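Side-chain contacts in esterase A (Caulobacter crescentus, PDB 5GKV), which probably hydrolyses ester substrates with an active-site serine, as a penicillin-binding-protein homolog of the beta-lactamase family: residues L88-A91 with R92-E96; D205-I208 with G209-S213; L310-P313 with Y314-W318. All blocks are in the same frame, centred on the assembly; numbering follows the deposited sequence.

Interaction 1 of 3, residues L88-A91 with R92-E96; sequences LLIA and RLVDE
Leu88 to Asp95 form the last turns of helix 82-95, with Glu96 just beyond it; Arg92 N reaches Leu88 O at 2.9 Å, Val94 N reaches Ile90 O, and Asp95 N reaches Ala91 O, while the bond from Leu93 N to Leu89 O is longer and weak. Side chains three or four residues apart then meet along its surface. Those of Leu88 and Arg92 cross at a slant, touching at Leu88 CD2 and Arg92 CD, 3.5 Å apart. The arginine then bends at its third torsion (chi3 81°), and a water spans the gap from NH1 to Leu89 O, receiving a weak bond from the former and donating to the latter at 3.0 Å. Glu96 OE2 stands 4.0 Å above the plane of the Arg92 guanidinium, over its centre. The stronger hold on the group is the bond from NE to Leu291 O; a long, weak ion pair with Asp197 adds to it. Ile90 CD1 comes within 4.4 Å of Leu93 CD1. Around the helix, Phe182 of helix 173-186 packs on Leu89, Ile90 and Leu93, Ile198 of helix 190-202 on Leu88 and Arg92, and Leu276 and Leu280 of helix 270-281 on Leu88.

Interaction 2 of 3, residues D205-I208 with G209-S213; sequences DLWI and GLPDS
Trp207, whose indole lies against Leu210 and Pro211, donates from NE1 to Asp205 OD1 at 2.9 Å, and the bond is nearly straight (172°). The carboxylate oxygen sits only slightly out of the ring plane and is met almost along its C-O axis, which should help hold the indole's rotation. The other oxygen, OD2, forms a salt bridge with Arg217, which probably steadies the carboxylate. With the edge of the indole bonded in this way, one face is offered to the chain that follows. Leu210 CD1 settles over the five-membered ring, 3.7 Å from its centroid and 22° off the normal, a CH-pi contact whose closest approach is 3.5 Å, to Trp207 CG. It gets there because Leu210 CG stands anti to the backbone nitrogen (chi1 -170°). Trp207 belongs to strand 206-208, an outer strand of a three-stranded antiparallel sheet, and pairs through its backbone with His267 of the central strand 266-268. At Gly209 the chain turns back; a CB there would be jammed against the carbonyl oxygen of Ile208, so the backbone shape calls for glycine, and the turn delivers Leu210 and Pro211 to the indole. Pro211 CD approaches the six-membered ring obliquely, 3.6 Å from Trp207 CE3. Leu210 is also held by its backbone, its O accepting from His215 NE2, while its side chain touches His267 and Val218.

Interaction 3 of 3, residues L310-P313 with Y314-W318; sequences LVLP and YEISW
Leu312 meets Ile316 in the buried, tightly packed half of this contact, whereas Pro313 and Tyr314 form a half that is partly open to solvent. In the buried half the CD1 methyls of Leu312 and Ile316 lie 3.8 Å apart; Leu312 CD1 also meets, more loosely, the edge of the Trp318 indole, 4.5 Å from CZ2. Ile316 CG2 lies against one face of the same indole, 3.4 Å above its plane and displaced toward the rim. In the more exposed half the chain bends sharply in an inverse gamma turn centred on Pro313. Tyr314 N closes it by bonding to Leu312 O at 2.8 Å, from above the carbonyl plane and with a bent N-H angle (141°). The phenol ring, with CG beside its own backbone nitrogen (chi1 -58°), is laid alongside the proline: Pro313 CD is 3.8 Å from Tyr314 CD2, and Pro313 O lies over the ring, 3.2 Å from Tyr314 CG. Just before the turn, Asp309 OD2 accepts from both Val311 N and Leu312 N. Strand 315-318 pairs with strand 305-306, Met323 of strand 323-324 covers Ile316 and Trp318, and helix 235-241 packs on Val311.

How the interactions relate
The three contacts illustrate how short-range side-chain packing can be tied together by a shared neighbour, as in the first two, or stand apart, as in the third. Interactions 1 and 2 have centres 22 Å apart and nearest atoms about 5 Å apart without touching; Leu276 of helix 270-281 bridges them, packing on Leu88 and on Leu206. Interaction 3 lies 24 Å from interaction 1 and 30 Å from interaction 2, centre to centre, across the middle of the chain from the latter. Helix 82-95, which holds interaction 1, starts within a Ser-Thr-Thr-Lys sequence consistent with the family's Ser-x-x-Lys motif. Leu312 of interaction 3 touches Tyr169, whose sequence position suggests the tyrosine of the family's second motif, so this contact probably borders the active site.

Interaction 1 of 3, residues L88-A91 with R92-E96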
loop_
_atom_site.group_PDB
_atom_site.type_symbol
_atom_site.label_atom_id
_atom_site.label_comp_id
_atom_site.label_asym_id
_atom_site.label_seq_id
_atom_site.Cartn_x
_atom_site.Cartn_y
_atom_site.Cartn_z
ATOM N N LEU A 88 2.130 -0.444 -8.740
ATOM C CA LEU A 88 1.471 -0.836 -9.979
ATOM C C LEU A 88 1.547 0.278 -11.019
ATOM O O LEU A 88 1.821 0.019 -12.193
ATOM C CB LEU A 88 0.012 -1.216 -9.687
ATOM C CG LEU A 88 -0.881 -1.791 -10.802
ATOM C CD1 LEU A 88 -2.112 -2.375 -10.169
ATOM C CD2 LEU A 88 -1.343 -0.769 -11.793
ATOM N N LEU A 89 1.295 1.524 -10.614
ATOM C CA LEU A 89 1.310 2.622 -11.578
ATOM C C LEU A 89 2.687 2.781 -12.213
ATOM O O LEU A 89 2.791 3.000 -13.427
ATOM C CB LEU A 89 0.864 3.924 -10.914
ATOM C CG LEU A 89 -0.599 3.933 -10.448
ATOM C CD1 LEU A 89 -0.929 5.197 -9.638
ATOM C CD2 LEU A 89 -1.526 3.795 -11.647
ATOM N N ILE A 90 3.757 2.634 -11.422
ATOM C CA ILE A 90 5.103 2.673 -11.992
ATOM C C ILE A 90 5.325 1.471 -12.903
ATOM O O ILE A 90 5.854 1.607 -14.014
ATOM C CB ILE A 90 6.179 2.740 -10.883
ATOM C CG1 ILE A 90 6.155 4.098 -10.159
ATOM C CG2 ILE A 90 7.557 2.467 -11.467
ATOM C CD1 ILE A 90 6.564 5.287 -11.024
ATOM N N ALA A 91 4.937 0.272 -12.438
ATOM C CA ALA A 91 5.120 -0.943 -13.229
ATOM C C ALA A 91 4.498 -0.810 -14.615
ATOM O O ALA A 91 5.043 -1.327 -15.604
ATOM C CB ALA A 91 4.506 -2.146 -12.507
ATOM N N ARG A 92 3.352 -0.132 -14.700
ATOM C CA ARG A 92 2.718 0.116 -15.997
ATOM C C ARG A 92 3.581 1.006 -16.896
ATOM O O ARG A 92 3.738 0.719 -18.090
ATOM C CB ARG A 92 1.333 0.730 -15.788
ATOM C CG ARG A 92 0.281 -0.289 -15.307
ATOM C CD ARG A 92 -1.092 0.361 -15.127
ATOM N NE ARG A 92 -1.855 0.520 -16.375
ATOM C CZ ARG A 92 -2.333 1.675 -16.831
ATOM N NH1 ARG A 92 -2.128 2.797 -16.161
ATOM N NH2 ARG A 92 -3.014 1.715 -17.966
ATOM N N LEU A 93 4.125 2.109 -16.355
ATOM C CA LEU A 93 5.014 2.959 -17.158
ATOM C C LEU A 93 6.195 2.178 -17.705
ATOM O O LEU A 93 6.598 2.375 -18.860
ATOM C CB LEU A 93 5.551 4.136 -16.354
ATOM C CG LEU A 93 4.600 5.232 -15.928
ATOM C CD1 LEU A 93 5.400 6.314 -15.188
ATOM C CD2 LEU A 93 3.912 5.810 -17.159
ATOM N N VAL A 94 6.800 1.326 -16.874
ATOM C CA VAL A 94 7.936 0.537 -17.339
ATOM C C VAL A 94 7.485 -0.442 -18.419
ATOM O O VAL A 94 8.105 -0.549 -19.491
ATOM C CB VAL A 94 8.614 -0.180 -16.157
ATOM C CG1 VAL A 94 9.693 -1.120 -16.650
ATOM C CG2 VAL A 94 9.223 0.850 -15.215
ATOM N N ASP A 95 6.390 -1.153 -18.159
ATOM C CA ASP A 95 5.871 -2.120 -19.125
ATOM C C ASP A 95 5.556 -1.466 -20.460
ATOM O O ASP A 95 5.724 -2.093 -21.511
ATOM C CB ASP A 95 4.613 -2.794 -18.567
ATOM C CG ASP A 95 4.100 -3.934 -19.456
ATOM O OD1 ASP A 95 4.908 -4.785 -19.892
ATOM O OD2 ASP A 95 2.872 -3.981 -19.705
ATOM N N GLU A 96 5.096 -0.216 -20.438
ATOM C CA GLU A 96 4.787 0.529 -21.646
ATOM C C GLU A 96 6.030 1.065 -22.345
ATOM O O GLU A 96 5.900 1.675 -23.407
ATOM C CB GLU A 96 3.841 1.692 -21.331
ATOM C CG GLU A 96 2.434 1.263 -20.897
ATOM C CD GLU A 96 1.674 2.388 -20.211
ATOM O OE1 GLU A 96 2.106 3.559 -20.302
ATOM O OE2 GLU A 96 0.647 2.101 -19.562
HETATM O O HOH W 1 0.325 3.815 -14.901
#

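Interaction 2 of 3, residues D205-I208 with G209-S213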
loop_
_atom_site.group_PDB
_atom_site.type_symbol
_atom_site.label_atom_id
_atom_site.label_comp_id
_atom_site.label_asym_id
_atom_site.label_seq_id
_atom_site.Cartn_x
_atom_site.Cartn_y
_atom_site.Cartn_z
ATOM N N ASP A 205 -13.854 1.388 -6.617
ATOM C CA ASP A 205 -14.031 2.391 -5.566
ATOM C C ASP A 205 -12.708 2.553 -4.813
ATOM O O ASP A 205 -12.534 2.113 -3.672
ATOM C CB ASP A 205 -15.179 1.996 -4.636
ATOM C CG ASP A 205 -15.773 3.186 -3.919
ATOM O OD1 ASP A 205 -15.354 4.343 -4.199
ATOM O OD2 ASP A 205 -16.683 2.980 -3.098
ATOM N N LEU A 206 -11.767 3.211 -5.494
ATOM C CA LEU A 206 -10.393 3.358 -5.032
ATOM C C LEU A 206 -9.881 4.707 -5.518
ATOM O O LEU A 206 -10.086 5.067 -6.685
ATOM C CB LEU A 206 -9.513 2.210 -5.554
ATOM C CG LEU A 206 -8.000 2.480 -5.567
ATOM C CD1 LEU A 206 -7.416 2.541 -4.141
ATOM C CD2 LEU A 206 -7.250 1.469 -6.446
ATOM N N TRP A 207 -9.223 5.444 -4.623
ATOM C CA TRP A 207 -8.912 6.847 -4.840
ATOM C C TRP A 207 -7.556 7.187 -4.240
ATOM O O TRP A 207 -7.239 6.767 -3.125
ATOM C CB TRP A 207 -9.954 7.757 -4.172
ATOM C CG TRP A 207 -11.370 7.421 -4.454
ATOM C CD1 TRP A 207 -12.076 6.341 -3.995
ATOM C CD2 TRP A 207 -12.290 8.191 -5.246
ATOM N NE1 TRP A 207 -13.366 6.376 -4.469
ATOM C CE2 TRP A 207 -13.530 7.502 -5.233
ATOM C CE3 TRP A 207 -12.189 9.392 -5.959
ATOM C CZ2 TRP A 207 -14.651 7.974 -5.905
ATOM C CZ3 TRP A 207 -13.306 9.860 -6.630
ATOM C CH2 TRP A 207 -14.522 9.151 -6.596
ATOM N N ILE A 208 -6.775 7.993 -4.953
ATOM C CA ILE A 208 -5.648 8.703 -4.354
ATOM C C ILE A 208 -5.905 10.180 -4.618
ATOM O O ILE A 208 -5.879 10.623 -5.775
ATOM C CB ILE A 208 -4.295 8.251 -4.919
ATOM C CG1 ILE A 208 -4.061 6.762 -4.614
ATOM C CG2 ILE A 208 -3.170 9.097 -4.326
ATOM C CD1 ILE A 208 -2.740 6.209 -5.204
ATOM N N GLY A 209 -6.190 10.930 -3.551
ATOM C CA GLY A 209 -6.790 12.243 -3.690
ATOM C C GLY A 209 -8.303 12.132 -3.747
ATOM O O GLY A 209 -8.874 11.830 -4.798
ATOM N N LEU A 210 -8.965 12.359 -2.616
ATOM C CA LEU A 210 -10.386 12.085 -2.480
ATOM C C LEU A 210 -11.180 13.381 -2.494
ATOM O O LEU A 210 -11.003 14.204 -1.581
ATOM C CB LEU A 210 -10.635 11.326 -1.177
ATOM C CG LEU A 210 -12.028 10.752 -0.974
ATOM C CD1 LEU A 210 -12.336 9.651 -1.984
ATOM C CD2 LEU A 210 -12.136 10.236 0.478
ATOM N N PRO A 211 -12.055 13.611 -3.479
ATOM C CA PRO A 211 -12.846 14.852 -3.493
ATOM C C PRO A 211 -13.774 14.954 -2.289
ATOM O O PRO A 211 -14.245 13.948 -1.747
ATOM C CB PRO A 211 -13.652 14.751 -4.797
ATOM C CG PRO A 211 -12.929 13.744 -5.634
ATOM C CD PRO A 211 -12.308 12.778 -4.667
ATOM N N ASP A 212 -14.052 16.202 -1.888
ATOM C CA ASP A 212 -14.924 16.464 -0.745
ATOM C C ASP A 212 -16.249 15.712 -0.827
ATOM O O ASP A 212 -16.803 15.328 0.213
ATOM C CB ASP A 212 -15.235 17.961 -0.623
ATOM C CG ASP A 212 -14.106 18.766 0.005
ATOM O OD1 ASP A 212 -12.945 18.330 -0.043
ATOM O OD2 ASP A 212 -14.392 19.860 0.541
ATOM N N SER A 213 -16.790 15.521 -2.038
ATOM C CA SER A 213 -18.097 14.873 -2.190
ATOM C C SER A 213 -18.113 13.441 -1.657
ATOM O O SER A 213 -19.196 12.895 -1.382
ATOM C CB SER A 213 -18.505 14.854 -3.657
ATOM O OG SER A 213 -17.537 14.150 -4.417
#

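Interaction 3 of 3, residues L310-P313 with Y314-W318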
loop_
_atom_site.group_PDB
_atom_site.type_symbol
_atom_site.label_atom_id
_atom_site.label_comp_id
_atom_site.label_asym_id
_atom_site.label_seq_id
_atom_site.Cartn_x
_atom_site.Cartn_y
_atom_site.Cartn_z
ATOM N N LEU A 310 16.177 -1.802 7.845
ATOM C CA LEU A 310 16.702 -0.871 8.836
ATOM C C LEU A 310 15.601 -0.156 9.608
ATOM O O LEU A 310 15.865 0.375 10.695
ATOM C CB LEU A 310 17.611 0.161 8.166
ATOM C CG LEU A 310 18.833 -0.391 7.431
ATOM C CD1 LEU A 310 19.505 0.689 6.571
ATOM C CD2 LEU A 310 19.800 -0.971 8.477
ATOM N N VAL A 311 14.379 -0.133 9.080
ATOM C CA VAL A 311 13.281 0.641 9.643
ATOM C C VAL A 311 12.157 -0.264 10.142
ATOM O O VAL A 311 11.749 -0.185 11.304
ATOM C CB VAL A 311 12.746 1.678 8.621
ATOM C CG1 VAL A 311 11.547 2.423 9.185
ATOM C CG2 VAL A 311 13.856 2.667 8.230
ATOM N N LEU A 312 11.650 -1.133 9.283
ATOM C CA LEU A 312 10.654 -2.100 9.729
ATOM C C LEU A 312 11.357 -3.275 10.395
ATOM O O LEU A 312 12.339 -3.793 9.853
ATOM C CB LEU A 312 9.787 -2.579 8.563
ATOM C CG LEU A 312 8.963 -1.477 7.883
ATOM C CD1 LEU A 312 8.203 -2.016 6.664
ATOM C CD2 LEU A 312 7.990 -0.826 8.850
ATOM N N PRO A 313 10.925 -3.686 11.567
ATOM C CA PRO A 313 11.652 -4.718 12.331
ATOM C C PRO A 313 11.351 -6.135 11.847
ATOM O O PRO A 313 10.819 -6.978 12.589
ATOM C CB PRO A 313 11.166 -4.465 13.767
ATOM C CG PRO A 313 9.784 -3.915 13.611
ATOM C CD PRO A 313 9.825 -3.074 12.338
ATOM N N TYR A 314 11.721 -6.410 10.594
ATOM C CA TYR A 314 11.419 -7.669 9.926
ATOM C C TYR A 314 12.472 -7.950 8.872
ATOM O O TYR A 314 13.083 -7.029 8.319
ATOM C CB TYR A 314 10.053 -7.658 9.211
ATOM C CG TYR A 314 8.845 -7.365 10.082
ATOM C CD1 TYR A 314 8.052 -8.391 10.587
ATOM C CD2 TYR A 314 8.472 -6.058 10.351
ATOM C CE1 TYR A 314 6.936 -8.111 11.371
ATOM C CE2 TYR A 314 7.369 -5.769 11.121
ATOM C CZ TYR A 314 6.602 -6.799 11.631
ATOM O OH TYR A 314 5.497 -6.490 12.398
ATOM N N GLU A 315 12.647 -9.233 8.567
ATOM C CA GLU A 315 13.271 -9.627 7.313
ATOM C C GLU A 315 12.250 -9.442 6.191
ATOM O O GLU A 315 11.157 -10.017 6.246
ATOM C CB GLU A 315 13.752 -11.078 7.370
ATOM C CG GLU A 315 14.827 -11.372 6.336
ATOM C CD GLU A 315 14.952 -12.845 5.947
ATOM O OE1 GLU A 315 14.745 -13.740 6.802
ATOM O OE2 GLU A 315 15.266 -13.103 4.764
ATOM N N ILE A 316 12.592 -8.632 5.190
ATOM C CA ILE A 316 11.692 -8.313 4.084
ATOM C C ILE A 316 12.383 -8.616 2.764
ATOM O O ILE A 316 13.575 -8.323 2.583
ATOM C CB ILE A 316 11.225 -6.837 4.127
ATOM C CG1 ILE A 316 10.493 -6.558 5.442
ATOM C CG2 ILE A 316 10.342 -6.487 2.897
ATOM C CD1 ILE A 316 10.131 -5.079 5.655
ATOM N N SER A 317 11.630 -9.222 1.849
ATOM C CA SER A 317 12.016 -9.369 0.453
ATOM C C SER A 317 11.234 -8.315 -0.327
ATOM O O SER A 317 10.001 -8.362 -0.374
ATOM C CB SER A 317 11.702 -10.781 -0.043
ATOM O OG SER A 317 11.887 -10.925 -1.448
ATOM N N TRP A 318 11.944 -7.354 -0.908
ATOM C CA TRP A 318 11.328 -6.255 -1.648
ATOM C C TRP A 318 11.402 -6.505 -3.148
ATOM O O TRP A 318 12.481 -6.810 -3.673
ATOM C CB TRP A 318 12.028 -4.929 -1.346
ATOM C CG TRP A 318 11.742 -4.331 -0.002
ATOM C CD1 TRP A 318 12.620 -4.186 1.037
ATOM C CD2 TRP A 318 10.501 -3.756 0.430
ATOM N NE1 TRP A 318 11.996 -3.568 2.092
ATOM C CE2 TRP A 318 10.693 -3.294 1.744
ATOM C CE3 TRP A 318 9.240 -3.592 -0.174
ATOM C CZ2 TRP A 318 9.674 -2.686 2.480
ATOM C CZ3 TRP A 318 8.227 -2.990 0.556
ATOM C CH2 TRP A 318 8.449 -2.539 1.868
#